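Local coordinates for histone-lysine N-methyltransferase SETMAR (PDB 3K9J), which methylates histone H3 through its SET domain and, through the mariner-derived transposase domain described here, binds DNA and takes part in double-strand break repair, at residues I90-A95 against D214-G219; P42-I47 against Q222-W227; E52-Y57 against P83-V88; Q116-M121 against Q155-L160. The protein carries 3 engineered substitutions. All coordinates share one frame; numbering follows the deposited sequence.

Interaction 1. Residues I90-A95 against D214-G219; sequences IWWSAA and DFYWTG. Engineered in segment 214-219: Trp-217 (natural residue Ala).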
# COMPACT_ATOMS: atom_id res chain seq x y z
N ILE B 90 -3.16 9.06 -20.58
CA ILE B 90 -4.38 9.75 -20.20
C ILE B 90 -4.44 9.81 -18.68
O ILE B 90 -4.08 8.84 -18.00
CB ILE B 90 -5.66 9.07 -20.79
CG1 ILE B 90 -6.93 9.85 -20.43
CG2 ILE B 90 -5.78 7.62 -20.34
CD1 ILE B 90 -8.19 9.35 -21.12
N TRP B 91 -4.85 10.97 -18.15
CA TRP B 91 -4.99 11.19 -16.72
C TRP B 91 -6.39 11.71 -16.51
O TRP B 91 -6.84 12.58 -17.24
CB TRP B 91 -4.00 12.25 -16.24
CG TRP B 91 -2.57 11.94 -16.59
CD1 TRP B 91 -1.99 12.04 -17.83
CD2 TRP B 91 -1.54 11.51 -15.70
NE1 TRP B 91 -0.66 11.67 -17.76
CE2 TRP B 91 -0.36 11.35 -16.46
CE3 TRP B 91 -1.50 11.25 -14.33
CZ2 TRP B 91 0.84 10.94 -15.90
CZ3 TRP B 91 -0.30 10.83 -13.77
CH2 TRP B 91 0.85 10.67 -14.55
N TRP B 92 -7.08 11.20 -15.49
CA TRP B 92 -8.45 11.64 -15.29
C TRP B 92 -8.88 11.40 -13.84
O TRP B 92 -8.19 10.71 -13.10
CB TRP B 92 -9.38 10.91 -16.27
CG TRP B 92 -9.33 9.44 -16.20
CD1 TRP B 92 -8.38 8.62 -16.76
CD2 TRP B 92 -10.25 8.58 -15.54
NE1 TRP B 92 -8.67 7.31 -16.50
CE2 TRP B 92 -9.82 7.26 -15.74
CE3 TRP B 92 -11.41 8.81 -14.80
CZ2 TRP B 92 -10.50 6.17 -15.23
CZ3 TRP B 92 -12.10 7.71 -14.29
CH2 TRP B 92 -11.64 6.41 -14.51
N SER B 93 -9.99 11.98 -13.43
CA SER B 93 -10.49 11.74 -12.08
C SER B 93 -12.00 11.62 -12.11
O SER B 93 -12.61 11.82 -13.16
CB SER B 93 -10.08 12.89 -11.16
OG SER B 93 -10.66 14.11 -11.59
N ALA B 94 -12.60 11.33 -10.96
CA ALA B 94 -14.06 11.25 -10.87
C ALA B 94 -14.69 12.50 -11.46
O ALA B 94 -15.84 12.48 -11.88
CB ALA B 94 -14.49 11.08 -9.42
N ALA B 95 -13.92 13.59 -11.48
CA ALA B 95 -14.39 14.86 -12.00
C ALA B 95 -14.33 14.95 -13.53
O ALA B 95 -14.98 15.81 -14.12
CB ALA B 95 -13.59 16.00 -11.39
N ASP B 214 -19.82 12.29 -16.10
CA ASP B 214 -20.45 11.18 -15.38
C ASP B 214 -19.86 9.84 -15.78
O ASP B 214 -19.81 8.91 -14.99
CB ASP B 214 -21.96 11.16 -15.60
CG ASP B 214 -22.63 10.01 -14.86
OD1 ASP B 214 -23.14 9.08 -15.53
OD2 ASP B 214 -22.64 10.02 -13.61
N PHE B 215 -19.41 9.75 -17.03
CA PHE B 215 -18.77 8.53 -17.54
C PHE B 215 -17.47 8.23 -16.80
O PHE B 215 -17.15 7.06 -16.52
CB PHE B 215 -18.50 8.71 -19.04
CG PHE B 215 -17.56 7.70 -19.62
CD1 PHE B 215 -18.03 6.48 -20.08
CD2 PHE B 215 -16.21 7.99 -19.75
CE1 PHE B 215 -17.18 5.55 -20.62
CE2 PHE B 215 -15.34 7.05 -20.30
CZ PHE B 215 -15.83 5.83 -20.73
N TYR B 216 -16.70 9.27 -16.49
CA TYR B 216 -15.48 9.10 -15.70
C TYR B 216 -15.81 8.82 -14.23
O TYR B 216 -15.23 7.92 -13.58
CB TYR B 216 -14.59 10.33 -15.85
CG TYR B 216 -14.08 10.48 -17.27
CD1 TYR B 216 -14.64 11.40 -18.14
CD2 TYR B 216 -13.07 9.65 -17.75
CE1 TYR B 216 -14.19 11.51 -19.46
CE2 TYR B 216 -12.62 9.76 -19.07
CZ TYR B 216 -13.17 10.69 -19.91
OH TYR B 216 -12.72 10.78 -21.22
N TRP B 217 -16.76 9.56 -13.69
CA TRP B 217 -17.20 9.30 -12.31
C TRP B 217 -17.60 7.82 -12.12
O TRP B 217 -17.21 7.19 -11.14
CB TRP B 217 -18.33 10.24 -11.91
CG TRP B 217 -19.10 9.78 -10.70
CD1 TRP B 217 -20.40 9.35 -10.67
CD2 TRP B 217 -18.62 9.68 -9.36
NE1 TRP B 217 -20.76 9.01 -9.39
CE2 TRP B 217 -19.69 9.20 -8.57
CE3 TRP B 217 -17.40 9.96 -8.75
CZ2 TRP B 217 -19.56 8.99 -7.20
CZ3 TRP B 217 -17.27 9.75 -7.38
CH2 TRP B 217 -18.35 9.27 -6.62
N THR B 218 -18.37 7.28 -13.05
CA THR B 218 -18.79 5.88 -12.97
C THR B 218 -17.61 4.91 -12.87
O THR B 218 -17.66 3.94 -12.11
CB THR B 218 -19.68 5.47 -14.15
OG1 THR B 218 -20.88 6.24 -14.12
CG2 THR B 218 -20.03 3.98 -14.06
N GLY B 219 -16.55 5.19 -13.64
CA GLY B 219 -15.34 4.38 -13.59
C GLY B 219 -14.73 4.31 -12.19
O GLY B 219 -14.32 3.25 -11.71
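Trp-92 lays its indole obliquely against the phenol ring of Tyr-216, where inner strand 85-93 of the RNase H-like transposase fold meets helix 213-221, the two segments crossing at 84°. The six-membered ring of the indole and the tyrosine ring have their planes at 50° and their centroids 5.4 Å apart, a pose that is neither a stack nor a T. Trp-92 CE3 comes to 3.5 Å from Tyr-216 CD2, which sits over the rim of one indole face. With chi1 at 56°, Trp-92 CG lies between its own backbone N and carbonyl carbon, and the indole reaches out to the helix. Large aromatics suit a gap this wide, for the strand and helix axes are 8.6 Å apart. Their polar atoms are held by other partners: Trp-92 NE1 bonds to Thr-177 OG1 and Tyr-216 OH to Val-208 O. On the helix, Phe-215 CD2 lies over the centre of the tyrosine ring. Glycine fits at Gly-219, since a CB there would press on Trp-92 CH2. Trp-217, an engineered replacement of the natural alanine, turns its ring edge to Ala-94 CB, at a modelled separation too short to be trusted. Ser-93 O lies 3.7 Å from Tyr-216 CB, and the indole turns its edge to the helix backbone, Trp-92 CZ3 lying 3.2 Å from Tyr-216 O near the ring plane.

Interaction 2. Residues P42-I47 against Q222-W227; sequences PFLDRI and QLISRW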
# COMPACT_ATOMS: atom_id res chain seq x y z
N PRO B 42 -13.54 8.38 3.61
CA PRO B 42 -13.81 8.25 2.17
C PRO B 42 -12.88 9.12 1.34
O PRO B 42 -12.59 10.27 1.70
CB PRO B 42 -15.25 8.75 2.04
CG PRO B 42 -15.86 8.52 3.42
CD PRO B 42 -14.74 8.74 4.39
N PHE B 43 -12.41 8.57 0.22
CA PHE B 43 -11.40 9.26 -0.56
C PHE B 43 -11.60 9.14 -2.06
O PHE B 43 -10.77 9.64 -2.81
CB PHE B 43 -10.01 8.74 -0.19
CG PHE B 43 -9.80 7.27 -0.50
CD1 PHE B 43 -9.93 6.31 0.49
CD2 PHE B 43 -9.46 6.86 -1.78
CE1 PHE B 43 -9.73 4.97 0.22
CE2 PHE B 43 -9.27 5.51 -2.06
CZ PHE B 43 -9.40 4.56 -1.07
N LEU B 44 -12.68 8.48 -2.52
CA LEU B 44 -12.84 8.25 -3.97
C LEU B 44 -12.81 9.54 -4.77
O LEU B 44 -12.28 9.58 -5.90
CB LEU B 44 -14.15 7.52 -4.30
CG LEU B 44 -14.36 6.15 -3.68
CD1 LEU B 44 -15.64 5.51 -4.23
CD2 LEU B 44 -13.18 5.27 -3.96
N ASP B 45 -13.38 10.60 -4.21
CA ASP B 45 -13.43 11.89 -4.89
C ASP B 45 -12.05 12.53 -5.08
O ASP B 45 -11.93 13.53 -5.79
CB ASP B 45 -14.34 12.87 -4.15
CG ASP B 45 -13.85 13.19 -2.74
OD1 ASP B 45 -13.21 12.34 -2.09
OD2 ASP B 45 -14.09 14.33 -2.30
N ARG B 46 -11.03 11.97 -4.43
CA ARG B 46 -9.68 12.55 -4.52
C ARG B 46 -8.78 11.84 -5.52
O ARG B 46 -7.67 12.28 -5.80
CB ARG B 46 -9.00 12.57 -3.14
CG ARG B 46 -9.71 13.42 -2.10
CD ARG B 46 -9.16 13.10 -0.68
NE ARG B 46 -7.71 13.29 -0.67
CZ ARG B 46 -6.88 12.72 0.19
NH1 ARG B 46 -7.35 11.92 1.14
NH2 ARG B 46 -5.58 12.97 0.10
N ILE B 47 -9.26 10.73 -6.06
CA ILE B 47 -8.45 9.85 -6.87
C ILE B 47 -8.21 10.42 -8.27
O ILE B 47 -9.14 10.83 -8.96
CB ILE B 47 -9.11 8.46 -7.02
CG1 ILE B 47 -9.09 7.72 -5.68
CG2 ILE B 47 -8.41 7.63 -8.11
CD1 ILE B 47 -9.84 6.37 -5.73
N GLN B 222 -17.14 2.74 -9.27
CA GLN B 222 -17.10 1.28 -9.41
C GLN B 222 -16.03 0.54 -8.62
O GLN B 222 -16.10 -0.68 -8.47
CB GLN B 222 -16.89 0.91 -10.88
CG GLN B 222 -18.11 0.37 -11.59
CD GLN B 222 -17.71 -0.36 -12.86
OE1 GLN B 222 -17.49 0.26 -13.89
NE2 GLN B 222 -17.60 -1.71 -12.78
N LEU B 223 -15.01 1.25 -8.13
CA LEU B 223 -13.90 0.61 -7.43
C LEU B 223 -14.30 -0.23 -6.21
O LEU B 223 -13.75 -1.30 -5.96
CB LEU B 223 -12.87 1.66 -6.95
CG LEU B 223 -11.92 2.20 -8.02
CD1 LEU B 223 -11.19 3.46 -7.52
CD2 LEU B 223 -10.92 1.13 -8.40
N ILE B 224 -15.23 0.29 -5.43
CA ILE B 224 -15.62 -0.35 -4.19
C ILE B 224 -16.23 -1.71 -4.47
O ILE B 224 -15.92 -2.69 -3.77
CB ILE B 224 -16.62 0.52 -3.41
CG1 ILE B 224 -15.98 1.86 -3.06
CG2 ILE B 224 -17.10 -0.20 -2.16
CD1 ILE B 224 -16.74 2.63 -2.04
N SER B 225 -17.07 -1.78 -5.51
CA SER B 225 -17.72 -3.05 -5.85
C SER B 225 -16.65 -4.03 -6.30
O SER B 225 -16.72 -5.22 -6.01
CB SER B 225 -18.80 -2.88 -6.93
OG SER B 225 -18.22 -2.49 -8.17
N ARG B 226 -15.67 -3.54 -7.04
CA ARG B 226 -14.58 -4.39 -7.51
C ARG B 226 -13.61 -4.86 -6.42
O ARG B 226 -13.18 -6.02 -6.45
CB ARG B 226 -13.78 -3.70 -8.60
CG ARG B 226 -14.51 -3.69 -9.92
CD ARG B 226 -13.70 -3.00 -11.02
NE ARG B 226 -14.43 -3.18 -12.26
CZ ARG B 226 -14.18 -4.15 -13.14
NH1 ARG B 226 -13.16 -4.98 -12.94
NH2 ARG B 226 -14.92 -4.26 -14.23
N TRP B 227 -13.21 -3.98 -5.51
CA TRP B 227 -12.41 -4.42 -4.36
C TRP B 227 -13.17 -5.50 -3.61
O TRP B 227 -12.60 -6.51 -3.19
CB TRP B 227 -12.10 -3.27 -3.38
CG TRP B 227 -11.24 -2.20 -3.98
CD1 TRP B 227 -10.27 -2.36 -4.92
CD2 TRP B 227 -11.29 -0.79 -3.68
NE1 TRP B 227 -9.71 -1.13 -5.24
CE2 TRP B 227 -10.32 -0.16 -4.49
CE3 TRP B 227 -12.06 -0.01 -2.82
CZ2 TRP B 227 -10.10 1.22 -4.45
CZ3 TRP B 227 -11.83 1.37 -2.78
CH2 TRP B 227 -10.87 1.96 -3.59
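Gln-222 O, the carbonyl oxygen just ahead of the Leu-223 that packs on Ile-47, is gripped by two donors: Ser-225 OG at 2.8 Å and Arg-226 N at 3.2 Å. Both bonds tie Gln-222 to the helical residues that follow it, in the helix that meets the link between helix 21-40 and the first strand of the RNase H-like sheet. The link itself is drawn into a 3-10 turn by the bond from Arg-46 N to Phe-43 O, which presents three apolar side chains to the helix. Ile-47 and Leu-223 meet tip to tip, CD1 of the isoleucine 3.7 Å from CD1 of the leucine. Leu-44 divides its branches: its CD1 touches Ile-224 CD1 at 3.8 Å, while its CD2 approaches Trp-227 CH2. That same indole corner receives Phe-43 CZ at 3.9 Å, the two aromatic side chains arriving from opposite directions. Phe-43 gets there with CG between its backbone N and carbonyl carbon (chi1 63°). Behind these groups, Leu-141 of strand 139-141 touches both Ile-47 and Leu-223. Branched aliphatic and aromatic groups suit the interface because the carbons that meet here fit one another by shape; its cohesion therefore rests on close fit and the exclusion of water, not on directed bonds.

Interaction 3. Residues E52-Y57 against P83-V88; sequences EKWILY and PKKVMV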
# COMPACT_ATOMS: atom_id res chain seq x y z
N GLU B 52 -1.26 4.11 -19.98
CA GLU B 52 -0.83 4.33 -21.36
C GLU B 52 -1.45 3.32 -22.31
O GLU B 52 -1.88 2.25 -21.88
CB GLU B 52 0.69 4.25 -21.45
CG GLU B 52 1.41 5.34 -20.70
CD GLU B 52 1.73 4.94 -19.28
OE1 GLU B 52 1.64 5.81 -18.39
OE2 GLU B 52 2.08 3.76 -19.05
N LYS B 53 -1.46 3.63 -23.60
CA LYS B 53 -2.06 2.70 -24.54
C LYS B 53 -1.45 2.95 -25.90
O LYS B 53 -1.19 4.10 -26.25
CB LYS B 53 -3.58 2.93 -24.63
CG LYS B 53 -4.32 1.93 -25.54
CD LYS B 53 -5.83 2.16 -25.50
CE LYS B 53 -6.57 1.31 -26.55
NZ LYS B 53 -6.15 -0.12 -26.52
N TRP B 54 -1.20 1.88 -26.63
CA TRP B 54 -0.71 1.99 -28.01
C TRP B 54 -1.89 2.21 -28.92
O TRP B 54 -2.85 1.44 -28.91
CB TRP B 54 0.03 0.72 -28.41
CG TRP B 54 1.40 0.62 -27.85
CD1 TRP B 54 1.85 -0.26 -26.91
CD2 TRP B 54 2.52 1.46 -28.18
NE1 TRP B 54 3.18 -0.03 -26.64
CE2 TRP B 54 3.61 1.01 -27.41
CE3 TRP B 54 2.70 2.52 -29.06
CZ2 TRP B 54 4.87 1.61 -27.49
CZ3 TRP B 54 3.94 3.11 -29.13
CH2 TRP B 54 5.01 2.66 -28.36
N ILE B 55 -1.82 3.27 -29.73
CA ILE B 55 -2.86 3.53 -30.71
C ILE B 55 -2.28 3.19 -32.09
O ILE B 55 -1.25 3.72 -32.48
CB ILE B 55 -3.31 5.00 -30.67
CG1 ILE B 55 -3.95 5.34 -29.32
CG2 ILE B 55 -4.31 5.28 -31.78
CD1 ILE B 55 -4.77 6.62 -29.37
N LEU B 56 -2.94 2.29 -32.80
CA LEU B 56 -2.41 1.79 -34.06
C LEU B 56 -2.90 2.61 -35.25
O LEU B 56 -4.01 3.15 -35.24
CB LEU B 56 -2.80 0.32 -34.23
CG LEU B 56 -2.68 -0.54 -32.98
CD1 LEU B 56 -3.11 -1.98 -33.26
CD2 LEU B 56 -1.27 -0.50 -32.41
N TYR B 57 -2.06 2.73 -36.27
CA TYR B 57 -2.48 3.38 -37.51
C TYR B 57 -1.76 2.80 -38.71
O TYR B 57 -0.94 1.89 -38.57
CB TYR B 57 -2.32 4.90 -37.44
CG TYR B 57 -0.91 5.36 -37.19
CD1 TYR B 57 -0.45 5.57 -35.90
CD2 TYR B 57 -0.03 5.61 -38.24
CE1 TYR B 57 0.83 5.98 -35.65
CE2 TYR B 57 1.27 6.03 -37.99
CZ TYR B 57 1.69 6.22 -36.69
OH TYR B 57 2.96 6.64 -36.41
N PRO B 83 6.56 3.38 -38.06
CA PRO B 83 6.28 2.77 -36.75
C PRO B 83 4.86 2.18 -36.68
O PRO B 83 4.69 1.05 -36.20
CB PRO B 83 6.43 3.95 -35.79
CG PRO B 83 7.48 4.81 -36.45
CD PRO B 83 7.22 4.69 -37.93
N LYS B 84 3.87 2.92 -37.16
CA LYS B 84 2.52 2.37 -37.26
C LYS B 84 1.80 2.38 -35.90
O LYS B 84 0.75 1.77 -35.74
CB LYS B 84 2.60 0.96 -37.85
CG LYS B 84 1.28 0.29 -38.16
CD LYS B 84 0.85 -0.69 -37.08
CE LYS B 84 -0.48 -1.34 -37.43
NZ LYS B 84 -0.84 -2.44 -36.48
N LYS B 85 2.37 3.09 -34.92
CA LYS B 85 1.70 3.22 -33.62
C LYS B 85 2.30 4.33 -32.76
O LYS B 85 3.51 4.59 -32.81
CB LYS B 85 1.69 1.90 -32.86
CG LYS B 85 3.06 1.48 -32.35
CD LYS B 85 3.01 0.09 -31.76
CE LYS B 85 4.36 -0.33 -31.24
NZ LYS B 85 4.35 -1.77 -30.89
N VAL B 86 1.42 4.98 -31.99
CA VAL B 86 1.81 6.09 -31.14
C VAL B 86 1.23 5.84 -29.75
O VAL B 86 0.08 5.43 -29.62
CB VAL B 86 1.27 7.44 -31.69
CG1 VAL B 86 -0.21 7.37 -31.90
CG2 VAL B 86 1.62 8.57 -30.75
N MET B 87 2.03 6.06 -28.72
CA MET B 87 1.57 5.85 -27.36
C MET B 87 0.85 7.09 -26.85
O MET B 87 1.34 8.20 -27.03
CB MET B 87 2.74 5.54 -26.44
CG MET B 87 2.32 5.35 -24.98
SD MET B 87 3.63 4.59 -24.04
CE MET B 87 3.26 2.87 -24.35
N VAL B 88 -0.30 6.90 -26.20
CA VAL B 88 -0.99 8.02 -25.60
C VAL B 88 -1.01 7.81 -24.09
O VAL B 88 -1.03 6.68 -23.64
CB VAL B 88 -2.44 8.14 -26.14
CG1 VAL B 88 -3.25 6.91 -25.76
CG2 VAL B 88 -3.11 9.42 -25.64
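Residues 52-57 and 83-88 pair as antiparallel strands, Trp-54 opposite Met-87 and Ile-55 opposite Val-86, at one end of the mixed sheet of the transposase domain. Lys-53 with Val-88 and Ile-55 with Val-86 are hydrogen-bonded pairs, each closed by two backbone bonds; the straightest of these four runs from Val-88 N to Lys-53 O at 2.9 Å. Beyond them Tyr-57 N reaches Lys-84 O at 3.0 Å from above the carbonyl plane, as the strands leave regular pairing.

On one side of the sheet Trp-54 is held between two side chains. Lys-85, extended beyond CG, runs over one indole face: its CE lies 3.9 Å from the centroid of the six-membered ring, and its NZ makes a cation-pi contact with the five-membered ring. Met-87 takes the opposite face, its CE 3.6 Å from Trp-54 CE2 and its sulfur in a Met-aromatic contact. Long, flexible chains suit this place because they can lie flat on an indole. On the other side Ile-55 CD1 meets Val-88 CG1 at 3.9 Å, and these beta-branched residues face Phe-204 of helix 197-210.

With chi1 at 59°, Tyr-57 folds its ring over the backbone of Lys-84, bringing Tyr-57 CE1 within 3.4 Å of Lys-85 N and against Val-86 CG1. Replacing it by alanine would probably uncover that peptide and take one aromatic neighbour from Val-86. Glu-52, salt-bridged to Arg-146, directly follows the magnesium ligand Asp-51, and this pairing of the first two strands of the main sheet, with a metal-binding aspartate on the first, is typical of the RNase H-like fold of DDE transposases.

Interaction 4. Residues Q116-M121 against Q155-L160; sequences QEIDEM and QKLNEL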
# COMPACT_ATOMS: atom_id res chain seq x y z
N GLN B 116 7.75 14.78 -16.41
CA GLN B 116 7.35 16.01 -17.09
C GLN B 116 5.85 16.05 -17.37
O GLN B 116 5.22 17.10 -17.29
CB GLN B 116 8.13 16.17 -18.40
CG GLN B 116 9.63 16.20 -18.20
CD GLN B 116 10.39 16.49 -19.49
OE1 GLN B 116 11.61 16.64 -19.47
NE2 GLN B 116 9.66 16.57 -20.61
N GLU B 117 5.30 14.89 -17.70
CA GLU B 117 3.86 14.74 -17.91
C GLU B 117 3.06 15.03 -16.64
O GLU B 117 2.04 15.73 -16.66
CB GLU B 117 3.56 13.33 -18.41
CG GLU B 117 3.70 13.19 -19.91
CD GLU B 117 2.46 13.69 -20.62
OE1 GLU B 117 1.41 13.00 -20.53
OE2 GLU B 117 2.53 14.77 -21.25
N ILE B 118 3.53 14.47 -15.53
CA ILE B 118 2.89 14.70 -14.23
C ILE B 118 2.81 16.21 -13.92
O ILE B 118 1.78 16.71 -13.47
CB ILE B 118 3.65 13.94 -13.13
CG1 ILE B 118 3.54 12.43 -13.38
CG2 ILE B 118 3.13 14.33 -11.74
CD1 ILE B 118 4.29 11.56 -12.36
N ASP B 119 3.89 16.94 -14.20
CA ASP B 119 3.89 18.40 -14.02
C ASP B 119 2.79 19.07 -14.85
O ASP B 119 2.04 19.90 -14.36
CB ASP B 119 5.26 19.00 -14.37
CG ASP B 119 6.03 19.46 -13.14
OD1 ASP B 119 5.39 19.85 -12.14
OD2 ASP B 119 7.28 19.45 -13.17
N GLU B 120 2.70 18.70 -16.13
CA GLU B 120 1.67 19.27 -17.01
C GLU B 120 0.26 18.92 -16.51
O GLU B 120 -0.62 19.79 -16.46
CB GLU B 120 1.87 18.76 -18.44
CG GLU B 120 0.85 19.30 -19.43
CD GLU B 120 1.14 20.74 -19.85
OE1 GLU B 120 2.20 21.28 -19.44
OE2 GLU B 120 0.31 21.32 -20.59
N MET B 121 0.06 17.66 -16.14
CA MET B 121 -1.25 17.20 -15.65
C MET B 121 -1.62 17.95 -14.38
O MET B 121 -2.76 18.41 -14.20
CB MET B 121 -1.19 15.69 -15.38
CG MET B 121 -2.41 15.11 -14.67
SD MET B 121 -2.41 15.32 -12.87
CE MET B 121 -1.04 14.28 -12.37
N GLN B 155 10.23 11.05 -7.25
CA GLN B 155 10.64 12.36 -6.74
C GLN B 155 9.60 13.41 -7.09
O GLN B 155 9.22 14.22 -6.25
CB GLN B 155 12.02 12.77 -7.29
CG GLN B 155 13.16 11.83 -6.89
CD GLN B 155 14.54 12.42 -7.17
OE1 GLN B 155 14.71 13.64 -7.25
NE2 GLN B 155 15.54 11.55 -7.31
N LYS B 156 9.15 13.41 -8.34
CA LYS B 156 8.16 14.39 -8.79
C LYS B 156 6.85 14.30 -8.00
O LYS B 156 6.26 15.32 -7.63
CB LYS B 156 7.85 14.20 -10.29
CG LYS B 156 6.89 15.25 -10.84
CD LYS B 156 7.43 16.68 -10.62
CE LYS B 156 8.61 16.98 -11.52
NZ LYS B 156 9.02 18.43 -11.44
N LEU B 157 6.37 13.09 -7.77
CA LEU B 157 5.11 12.87 -7.07
C LEU B 157 5.21 13.39 -5.63
O LEU B 157 4.30 14.05 -5.12
CB LEU B 157 4.77 11.38 -7.06
CG LEU B 157 4.27 10.90 -8.43
CD1 LEU B 157 4.12 9.39 -8.45
CD2 LEU B 157 2.95 11.58 -8.79
N ASN B 158 6.32 13.06 -4.98
CA ASN B 158 6.61 13.57 -3.64
C ASN B 158 6.71 15.09 -3.63
O ASN B 158 6.15 15.75 -2.76
CB ASN B 158 7.91 12.96 -3.11
CG ASN B 158 8.25 13.41 -1.69
OD1 ASN B 158 7.64 12.97 -0.71
ND2 ASN B 158 9.27 14.26 -1.57
N GLU B 159 7.44 15.64 -4.59
CA GLU B 159 7.57 17.09 -4.74
C GLU B 159 6.23 17.81 -4.80
O GLU B 159 6.05 18.88 -4.21
CB GLU B 159 8.35 17.43 -6.02
CG GLU B 159 8.47 18.93 -6.29
CD GLU B 159 8.92 19.27 -7.72
OE1 GLU B 159 9.54 18.40 -8.39
OE2 GLU B 159 8.66 20.41 -8.18
N LEU B 160 5.28 17.22 -5.53
CA LEU B 160 3.99 17.86 -5.78
C LEU B 160 2.95 17.46 -4.74
O LEU B 160 1.79 17.90 -4.79
CB LEU B 160 3.51 17.49 -7.19
CG LEU B 160 4.35 18.09 -8.34
CD1 LEU B 160 3.77 17.70 -9.70
CD2 LEU B 160 4.45 19.61 -8.21
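Lys-156 crosses to Ile-118 and Asp-119 along a bent path. Its CB points at helix 111-128, and its CG slides past Ile-118, 4.0 Å from Ile-118 CG2. Bends at chi2 (57°) and chi3 (72°) then lift the chain off this apolar patch toward the acid. CD passes beside the carboxylate, CE lies 3.3 Å from Asp-119 OD2, and NZ closes a salt bridge to the same oxygen at 2.7 Å, meeting it from above the carboxylate plane. NZ also binds Glu-159 OE1 at 3.1 Å, so one ammonium joins two acids. Lysine suits the site because the base of its chain packs on isoleucine while its tip carries charge. Cut back to alanine, the position would probably leave Asp-119 and Glu-159 without the ammonium that joins them, their carboxylates (Asp-119 OD1 to Glu-159 OE2 5.2 Å) likely to repel. Beneath the charges Ile-118 CD1 meets Leu-157 CD2 at 3.8 Å, the side chains crossing at about a right angle, and Leu-160 CD1 touches Ile-118 CG2. The two helical segments run in the same general direction, their axes 9.9 Å apart at closest approach. Helix 111-128 rests Ile-118 and Met-121 on Trp-91 of strand 85-93, whereas helix 151-159 offers Asn-158 to Ser-32 of the second subunit.

In the fold
Strand 85-93 carries both interaction 3, at its start, and interaction 1, at its end, with centres about 22 Å apart; along the chain interaction 3 closes before interaction 1 opens. Interactions 1 and 2 have centres about 11 Å apart and touch through Ser-93 and Ile-47, their helices 213-221 and 223-232 being consecutive. Interaction 4 lies between the two halves of interaction 1 in sequence and meets it where Trp-91 packs on Ile-118 and Met-121. Interactions 2 and 3, centres about 29 Å apart, sit on opposite sides of the chain's centre. Interaction 3 pairs two strands, 4 joins two helices, and 1 and 2 bring C-terminal helices against the sheet end and the link into it; strand 47-56 of that sheet bears Asp-51, a magnesium ligand.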